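Side-chain contact in putative cell adhesion protein (Bacteroides thetaiotaomicron, PDB 4DGU), which is a fimbrillin-like, zinc-binding protein that probably serves as a subunit of cell-surface pili and takes part in adhesion: residues A[110-115]-A[119-124]. Numbering follows the deposited sequence.
Sequences GTAEAA and QNVSLK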
loop_
_atom_site.group_PDB
_atom_site.type_symbol
_atom_site.label_atom_id
_atom_site.label_comp_id
_atom_site.label_asym_id
_atom_site.label_seq_id
_atom_site.Cartn_x
_atom_site.Cartn_y
_atom_site.Cartn_z
ATOM N N GLY A 110 -22.269 -20.037 -3.129
ATOM C CA GLY A 110 -23.340 -19.145 -2.711
ATOM C C GLY A 110 -24.029 -19.586 -1.446
ATOM O O GLY A 110 -24.005 -20.767 -1.096
ATOM N N THR A 111 -24.603 -18.622 -0.723
ATOM C CA THR A 111 -25.376 -18.872 0.497
ATOM C C THR A 111 -26.603 -17.998 0.457
ATOM O O THR A 111 -26.620 -16.952 -0.196
ATOM C CB THR A 111 -24.574 -18.656 1.812
ATOM O OG1 THR A 111 -24.289 -17.283 1.974
ATOM C CG2 THR A 111 -23.265 -19.414 1.860
ATOM N N ALA A 112 -27.635 -18.436 1.170
ATOM C CA ALA A 112 -28.866 -17.710 1.342
ATOM C C ALA A 112 -29.449 -18.045 2.686
ATOM O O ALA A 112 -29.170 -19.115 3.214
ATOM C CB ALA A 112 -29.842 -18.055 0.229
ATOM N N GLU A 113 -30.214 -17.109 3.257
ATOM C CA GLU A 113 -30.973 -17.270 4.489
ATOM C C GLU A 113 -32.393 -16.899 4.133
ATOM O O GLU A 113 -32.623 -15.786 3.669
ATOM C CB GLU A 113 -30.406 -16.448 5.649
ATOM C CG GLU A 113 -29.344 -17.204 6.436
ATOM C CD GLU A 113 -28.688 -16.518 7.623
ATOM O OE1 GLU A 113 -29.223 -15.493 8.110
ATOM O OE2 GLU A 113 -27.641 -17.033 8.084
ATOM N N ALA A 114 -33.318 -17.863 4.216
ATOM C CA ALA A 114 -34.704 -17.659 3.845
ATOM C C ALA A 114 -35.650 -18.266 4.865
ATOM O O ALA A 114 -35.282 -19.167 5.608
ATOM C CB ALA A 114 -34.967 -18.275 2.470
ATOM N N ALA A 115 -36.875 -17.773 4.888
ATOM C CA ALA A 115 -37.907 -18.276 5.756
ATOM C C ALA A 115 -38.753 -19.253 4.974
ATOM O O ALA A 115 -39.161 -18.918 3.865
ATOM C CB ALA A 115 -38.766 -17.128 6.277
ATOM N N GLN A 119 -41.504 -17.299 -1.663
ATOM C CA GLN A 119 -41.631 -17.720 -3.059
ATOM C C GLN A 119 -40.275 -17.692 -3.771
ATOM O O GLN A 119 -40.058 -18.529 -4.643
ATOM C CB GLN A 119 -42.679 -16.879 -3.817
ATOM C CG GLN A 119 -43.058 -17.388 -5.222
ATOM C CD GLN A 119 -43.435 -18.853 -5.270
ATOM O OE1 GLN A 119 -44.569 -19.241 -4.954
ATOM N NE2 GLN A 119 -42.494 -19.689 -5.706
ATOM N N ASN A 120 -39.358 -16.788 -3.384
ATOM C CA ASN A 120 -38.054 -16.733 -4.005
ATOM C C ASN A 120 -36.937 -16.738 -2.978
ATOM O O ASN A 120 -37.068 -16.154 -1.907
ATOM C CB ASN A 120 -37.932 -15.485 -4.908
ATOM C CG ASN A 120 -36.694 -15.494 -5.780
ATOM O OD1 ASN A 120 -35.703 -14.804 -5.515
ATOM N ND2 ASN A 120 -36.709 -16.327 -6.804
ATOM N N VAL A 121 -35.844 -17.425 -3.315
ATOM C CA VAL A 121 -34.655 -17.540 -2.484
ATOM C C VAL A 121 -33.481 -16.975 -3.311
ATOM O O VAL A 121 -33.207 -17.474 -4.395
ATOM C CB VAL A 121 -34.443 -19.007 -2.001
ATOM C CG1 VAL A 121 -33.055 -19.219 -1.388
ATOM C CG2 VAL A 121 -35.545 -19.425 -1.022
ATOM N N SER A 122 -32.847 -15.895 -2.820
ATOM C CA SER A 122 -31.712 -15.272 -3.515
ATOM C C SER A 122 -30.383 -15.808 -3.008
ATOM O O SER A 122 -30.014 -15.538 -1.868
ATOM C CB SER A 122 -31.735 -13.755 -3.358
ATOM O OG SER A 122 -32.999 -13.232 -3.732
ATOM N N LEU A 123 -29.676 -16.557 -3.844
ATOM C CA LEU A 123 -28.363 -17.080 -3.509
ATOM C C LEU A 123 -27.317 -16.026 -3.815
ATOM O O LEU A 123 -27.256 -15.552 -4.955
ATOM C CB LEU A 123 -28.046 -18.388 -4.279
ATOM C CG LEU A 123 -28.745 -19.652 -3.826
ATOM C CD1 LEU A 123 -28.608 -20.702 -4.864
ATOM C CD2 LEU A 123 -28.156 -20.181 -2.513
ATOM N N LYS A 124 -26.501 -15.669 -2.790
ATOM C CA LYS A 124 -25.424 -14.662 -2.881
ATOM C C LYS A 124 -24.100 -15.375 -3.143
ATOM O O LYS A 124 -23.464 -15.904 -2.213
ATOM C CB LYS A 124 -25.343 -13.776 -1.613
ATOM C CG LYS A 124 -26.676 -13.158 -1.144
ATOM C CD LYS A 124 -27.087 -11.943 -1.942
ATOM C CE LYS A 124 -28.047 -11.057 -1.183
ATOM N NZ LYS A 124 -27.341 -10.164 -0.212
HETATM O O HOH W 1 -22.598 -15.604 0.289
#
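The beta hairpin of strands 108-114 and 120-135 is joined here by one antiparallel hydrogen-bonded pair, Thr111 with Lys124, beyond which its arms spread toward the turn. Lys124 N gives a nearly straight bond of 2.9 Å to Thr111 O, while the return bond from Thr111 N to Lys124 O is weak at 3.3 Å. Lys124 O is approached by two further groups: Gly110 CA makes a CA-H...O contact with it, and a water donates to it at 2.7 Å. The same water hydrogen-bonds Thr111 OG1, tying that hydroxyl to the opposite strand.

In the mixed sheet of this fimbrillin-like fold each arm has another neighbour: strand 77-83 bonds the backbone of Gly110, Ala112 and Ala114, and Ser15 that of Gln119 and Val121. Thr111 and Lys124 share one face of this sheet.

Toward the turn the strands meet through apolar side chains, although Ala112 CB also sits 3.3 Å from the backbone oxygen Ser122 O. Its apolar partners are Val121 CG1 at 3.8 Å and Leu123 CD2 at 3.9 Å. With CG1 anti to the backbone N (chi1 168°), Val121 divides its branches between the two alanines, CG2 touching Ala114 CB at 3.7 Å. Leu123 and Val121 also pack on Ile16, with Ile46 and Met48 against Leu123 and Trp67 against Val121. Ser122 OG instead hydrogen-bonds Ser17, and its side chain touches Asp19, a zinc-binding residue in crystals of this protein, though no zinc is bound there in this chain.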